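Local atomic coordinates of nicotinamide-nucleotide adenylyltransferase NadR family / Ribosylnicotinamide kinase (Lactococcus lactis subsp. cremoris, PDB entry 6GYE), a protein that probably phosphorylates nicotinamide riboside and may also adenylylate nicotinamide mononucleotide on the way to NAD+. Residues Ser180-Lys193 with Asp291-Ile303. Numbering follows the deposited sequence.
Sequences SKVVTVMGSASTGK and DERMDLILVIPPI. With NNR (Nicotinamide riboside), chain I; SO4 (sulfate ion), chain F.
The carboxylate of D295 turns back to the start of strand 181-187, where OD2 takes the amide N of V182 at 2.8 Å on its anti lone pair. In return V182 O accepts both D295 N and L296 N, and the side chains of K181 and D295 cross at about a right angle, K181 CD lying 3.7 Å from D295 CG. With an alanine here instead of D295, the amide of V182 would probably lose its acceptor, leaving the strand end less firmly tied. Beyond this point strand 296-300 runs parallel to 181-187, and amides and carbonyls alternate in regular bonds from T184 N to L296 O through I300 N to M186 O. On one face V183 CG1 touches L296 CD2 and L298 CD1, 3.9 Å from each. On the other, the extended chain of M186 lays SD against I297 CG2 (3.7 Å) and meets M294 tip to tip, CE to SD at 4.0 Å, while OG1 of T184 is buried against CG and SD of M294 (3.4 Å) without a hydrogen-bonding partner. I300, with CG1 anti to its carbonyl carbon (chi1 -57°), brings CD1 against K193, 3.7 Å from its CG, and CG2 against T191 CB. Past this contact the amides of S190 to K193 ring a sulfate, consistent with a Walker A P-loop, whereas D291, E292 and R293 line the nicotinamide riboside pocket: two sites joined by adjacent central strands of a parallel P-loop kinase sheet.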
loop_
_atom_site.group_PDB
_atom_site.type_symbol
_atom_site.label_atom_id
_atom_site.label_comp_id
_atom_site.label_asym_id
_atom_site.label_seq_id
_atom_site.Cartn_x
_atom_site.Cartn_y
_atom_site.Cartn_z
ATOM N N SER A 180 -2.310 4.033 -1.678
ATOM C CA SER A 180 -3.057 5.016 -0.916
ATOM C C SER A 180 -2.263 6.310 -0.779
ATOM O O SER A 180 -1.040 6.292 -0.619
ATOM C CB SER A 180 -3.409 4.448 0.459
ATOM O OG SER A 180 -4.208 5.380 1.129
ATOM N N LYS A 181 -2.959 7.438 -0.890
ATOM C CA LYS A 181 -2.402 8.722 -0.487
ATOM C C LYS A 181 -2.568 8.914 1.020
ATOM O O LYS A 181 -3.597 8.546 1.596
ATOM C CB LYS A 181 -3.099 9.845 -1.251
ATOM C CG LYS A 181 -2.706 9.948 -2.749
ATOM C CD LYS A 181 -1.400 10.651 -2.917
ATOM C CE LYS A 181 -1.037 10.878 -4.394
ATOM N NZ LYS A 181 -0.927 9.566 -5.079
ATOM N N VAL A 182 -1.573 9.520 1.658
ATOM C CA VAL A 182 -1.553 9.638 3.116
ATOM C C VAL A 182 -1.212 11.081 3.487
ATOM O O VAL A 182 -0.166 11.600 3.079
ATOM C CB VAL A 182 -0.553 8.651 3.752
ATOM C CG1 VAL A 182 -0.488 8.812 5.281
ATOM C CG2 VAL A 182 -0.902 7.200 3.383
ATOM N N VAL A 183 -2.094 11.719 4.254
ATOM C CA VAL A 183 -1.901 13.064 4.793
ATOM C C VAL A 183 -1.784 12.950 6.305
ATOM O O VAL A 183 -2.698 12.433 6.957
ATOM C CB VAL A 183 -3.083 13.983 4.439
ATOM C CG1 VAL A 183 -2.863 15.385 5.000
ATOM C CG2 VAL A 183 -3.328 14.000 2.962
ATOM N N THR A 184 -0.694 13.466 6.868
ATOM C CA THR A 184 -0.462 13.401 8.306
ATOM C C THR A 184 -0.439 14.807 8.883
ATOM O O THR A 184 0.234 15.690 8.344
ATOM C CB THR A 184 0.856 12.683 8.621
ATOM O OG1 THR A 184 0.836 11.366 8.061
ATOM C CG2 THR A 184 1.050 12.579 10.133
ATOM N N VAL A 185 -1.159 15.015 9.975
ATOM C CA VAL A 185 -1.200 16.313 10.644
ATOM C C VAL A 185 -0.321 16.257 11.887
ATOM O O VAL A 185 -0.362 15.286 12.648
ATOM C CB VAL A 185 -2.647 16.709 11.000
ATOM C CG1 VAL A 185 -2.657 18.030 11.728
ATOM C CG2 VAL A 185 -3.517 16.761 9.745
ATOM N N MET A 186 0.473 17.295 12.095
ATOM C CA MET A 186 1.432 17.366 13.193
ATOM C C MET A 186 1.334 18.723 13.886
ATOM O O MET A 186 1.111 19.751 13.237
ATOM C CB MET A 186 2.877 17.141 12.685
ATOM C CG MET A 186 3.111 15.807 11.959
ATOM S SD MET A 186 4.870 15.571 11.558
ATOM C CE MET A 186 4.810 14.011 10.659
ATOM N N GLY A 187 1.509 18.731 15.199
ATOM C CA GLY A 187 1.432 19.970 15.948
ATOM C C GLY A 187 1.409 19.699 17.433
ATOM O O GLY A 187 1.246 18.560 17.883
ATOM N N SER A 188 1.577 20.777 18.198
ATOM C CA SER A 188 1.519 20.700 19.654
ATOM C C SER A 188 0.111 20.322 20.106
ATOM O O SER A 188 -0.852 20.359 19.339
ATOM C CB SER A 188 1.883 22.040 20.287
ATOM O OG SER A 188 3.048 22.600 19.708
ATOM N N ALA A 189 -0.010 19.996 21.386
ATOM C CA ALA A 189 -1.322 19.752 21.966
ATOM C C ALA A 189 -2.124 21.047 22.067
ATOM O O ALA A 189 -1.570 22.136 22.263
ATOM C CB ALA A 189 -1.180 19.124 23.345
ATOM N N SER A 190 -3.447 20.916 21.908
ATOM C CA SER A 190 -4.408 22.016 22.062
ATOM C C SER A 190 -4.227 23.094 20.998
ATOM O O SER A 190 -4.394 24.281 21.279
ATOM C CB SER A 190 -4.330 22.657 23.454
ATOM O OG SER A 190 -4.486 21.703 24.489
ATOM N N THR A 191 -3.876 22.699 19.774
ATOM C CA THR A 191 -3.803 23.657 18.675
ATOM C C THR A 191 -4.864 23.403 17.614
ATOM O O THR A 191 -4.836 24.052 16.563
ATOM C CB THR A 191 -2.408 23.671 18.035
ATOM O OG1 THR A 191 -2.014 22.346 17.661
ATOM C CG2 THR A 191 -1.392 24.215 19.018
ATOM N N GLY A 192 -5.791 22.474 17.857
ATOM C CA GLY A 192 -6.856 22.194 16.912
ATOM C C GLY A 192 -6.572 21.109 15.894
ATOM O O GLY A 192 -7.286 21.046 14.884
ATOM N N LYS A 193 -5.559 20.252 16.123
ATOM C CA LYS A 193 -5.281 19.155 15.197
ATOM C C LYS A 193 -6.514 18.306 14.977
ATOM O O LYS A 193 -6.877 17.998 13.839
ATOM C CB LYS A 193 -4.149 18.252 15.707
ATOM C CG LYS A 193 -2.780 18.855 15.722
ATOM C CD LYS A 193 -1.914 18.474 16.946
ATOM C CE LYS A 193 -1.936 17.026 17.413
ATOM N NZ LYS A 193 -3.228 16.412 17.880
ATOM N N ASP A 291 8.788 2.802 8.449
ATOM C CA ASP A 291 7.621 2.129 7.895
ATOM C C ASP A 291 6.503 3.086 7.533
ATOM O O ASP A 291 5.422 2.631 7.154
ATOM C CB ASP A 291 7.065 1.099 8.883
ATOM C CG ASP A 291 7.951 -0.103 9.031
ATOM O OD1 ASP A 291 8.813 -0.321 8.154
ATOM O OD2 ASP A 291 7.780 -0.837 10.029
ATOM N N GLU A 292 6.705 4.382 7.711
ATOM C CA GLU A 292 5.673 5.360 7.405
ATOM C C GLU A 292 5.806 5.850 5.971
ATOM O O GLU A 292 6.915 6.055 5.470
ATOM C CB GLU A 292 5.746 6.533 8.376
ATOM C CG GLU A 292 5.520 6.119 9.825
ATOM C CD GLU A 292 5.422 7.314 10.760
ATOM O OE1 GLU A 292 5.443 8.447 10.236
ATOM O OE2 GLU A 292 5.310 7.126 11.998
ATOM N N ARG A 293 4.667 6.002 5.305
ATOM C CA ARG A 293 4.601 6.560 3.961
ATOM C C ARG A 293 3.714 7.787 4.043
ATOM O O ARG A 293 2.513 7.659 4.275
ATOM C CB ARG A 293 4.025 5.557 2.959
ATOM C CG ARG A 293 4.506 4.138 3.097
ATOM C CD ARG A 293 5.724 3.900 2.254
ATOM N NE ARG A 293 6.274 2.559 2.440
ATOM C CZ ARG A 293 7.244 2.263 3.298
ATOM N NH1 ARG A 293 7.764 3.215 4.063
ATOM N NH2 ARG A 293 7.692 1.017 3.396
ATOM N N MET A 294 4.277 8.971 3.818
ATOM C CA MET A 294 3.510 10.208 3.873
ATOM C C MET A 294 3.643 10.966 2.564
ATOM O O MET A 294 4.747 11.111 2.029
ATOM C CB MET A 294 3.964 11.078 5.046
ATOM C CG MET A 294 3.592 10.448 6.382
ATOM S SD MET A 294 4.255 11.321 7.793
ATOM C CE MET A 294 5.997 10.951 7.652
ATOM N N ASP A 295 2.515 11.445 2.048
ATOM C CA ASP A 295 2.531 12.254 0.839
ATOM C C ASP A 295 2.470 13.733 1.150
ATOM O O ASP A 295 3.039 14.538 0.412
ATOM C CB ASP A 295 1.355 11.882 -0.081
ATOM C CG ASP A 295 1.407 10.437 -0.532
ATOM O OD1 ASP A 295 2.213 10.110 -1.430
ATOM O OD2 ASP A 295 0.658 9.608 0.030
ATOM N N LEU A 296 1.831 14.094 2.254
ATOM C CA LEU A 296 1.652 15.486 2.633
ATOM C C LEU A 296 1.667 15.547 4.148
ATOM O O LEU A 296 0.977 14.755 4.793
ATOM C CB LEU A 296 0.330 16.043 2.097
ATOM C CG LEU A 296 -0.037 17.407 2.682
ATOM C CD1 LEU A 296 1.006 18.446 2.245
ATOM C CD2 LEU A 296 -1.453 17.832 2.291
ATOM N N ILE A 297 2.449 16.473 4.701
ATOM C CA ILE A 297 2.568 16.680 6.136
ATOM C C ILE A 297 2.108 18.101 6.449
ATOM O O ILE A 297 2.759 19.078 6.054
ATOM C CB ILE A 297 4.006 16.442 6.618
ATOM C CG1 ILE A 297 4.402 14.980 6.378
ATOM C CG2 ILE A 297 4.156 16.802 8.102
ATOM C CD1 ILE A 297 5.921 14.734 6.438
ATOM N N LEU A 298 0.999 18.221 7.165
ATOM C CA LEU A 298 0.445 19.509 7.566
ATOM C C LEU A 298 0.897 19.836 8.986
ATOM O O LEU A 298 0.576 19.100 9.922
ATOM C CB LEU A 298 -1.084 19.482 7.499
ATOM C CG LEU A 298 -1.643 19.331 6.085
ATOM C CD1 LEU A 298 -3.123 19.089 6.105
ATOM C CD2 LEU A 298 -1.334 20.559 5.256
ATOM N N VAL A 299 1.617 20.942 9.151
ATOM C CA VAL A 299 2.141 21.342 10.451
ATOM C C VAL A 299 1.340 22.542 10.932
ATOM O O VAL A 299 1.260 23.555 10.230
ATOM C CB VAL A 299 3.639 21.679 10.380
ATOM C CG1 VAL A 299 4.119 22.259 11.699
ATOM C CG2 VAL A 299 4.443 20.435 10.011
ATOM N N ILE A 300 0.755 22.438 12.123
ATOM C CA ILE A 300 0.061 23.563 12.749
ATOM C C ILE A 300 1.072 24.298 13.627
ATOM O O ILE A 300 1.482 23.757 14.666
ATOM C CB ILE A 300 -1.147 23.095 13.564
ATOM C CG1 ILE A 300 -2.116 22.301 12.682
ATOM C CG2 ILE A 300 -1.822 24.292 14.221
ATOM C CD1 ILE A 300 -3.340 21.769 13.446
ATOM N N PRO A 301 1.459 25.521 13.281
ATOM C CA PRO A 301 2.482 26.224 14.045
ATOM C C PRO A 301 1.873 26.899 15.255
ATOM O O PRO A 301 0.658 27.138 15.301
ATOM C CB PRO A 301 3.010 27.255 13.041
ATOM C CG PRO A 301 1.806 27.574 12.235
ATOM C CD PRO A 301 1.012 26.304 12.119
ATOM N N PRO A 302 2.680 27.210 16.264
ATOM C CA PRO A 302 2.135 27.872 17.454
ATOM C C PRO A 302 1.818 29.330 17.155
ATOM O O PRO A 302 2.681 30.086 16.707
ATOM C CB PRO A 302 3.264 27.729 18.478
ATOM C CG PRO A 302 4.503 27.701 17.627
ATOM C CD PRO A 302 4.108 26.881 16.421
ATOM N N ILE A 303 0.558 29.711 17.355
ATOM C CA ILE A 303 0.180 31.110 17.491
ATOM C C ILE A 303 -0.791 31.219 18.658
ATOM O O ILE A 303 -1.447 30.248 19.044
ATOM C CB ILE A 303 -0.433 31.699 16.201
ATOM C CG1 ILE A 303 -0.183 33.213 16.136
ATOM C CG2 ILE A 303 -1.922 31.377 16.111
ATOM C CD1 ILE A 303 1.270 33.623 16.392
HETATM O O2R NNR I . -0.160 -0.669 7.619
HETATM C C2R NNR I . 0.710 -0.066 6.653
HETATM C C3R NNR I . 1.499 -1.092 5.848
HETATM O O3R NNR I . 1.211 -2.441 6.237
HETATM C C4R NNR I . 2.967 -0.787 6.099
HETATM C C5R NNR I . 3.693 -0.459 4.801
HETATM O O5R NNR I . 5.058 -0.135 5.087
HETATM O O4R NNR I . 3.040 0.331 6.988
HETATM C C1R NNR I . 1.742 0.801 7.359
HETATM N N1 NNR I . 1.582 2.195 6.944
HETATM C C2 NNR I . 1.709 3.173 7.851
HETATM C C6 NNR I . 1.309 2.476 5.663
HETATM C C5 NNR I . 1.152 3.792 5.242
HETATM C C4 NNR I . 1.279 4.823 6.162
HETATM C C3 NNR I . 1.562 4.506 7.483
HETATM C C7 NNR I . 1.706 5.592 8.506
HETATM O O7 NNR I . 1.515 5.334 9.683
HETATM N N7 NNR I . 2.042 6.816 8.101
HETATM S S SO4 F . -5.538 19.240 19.541
HETATM O O1 SO4 F . -6.673 20.139 19.781
HETATM O O2 SO4 F . -4.996 18.728 20.793
HETATM O O3 SO4 F . -5.934 18.066 18.776
HETATM O O4 SO4 F . -4.527 20.022 18.845
#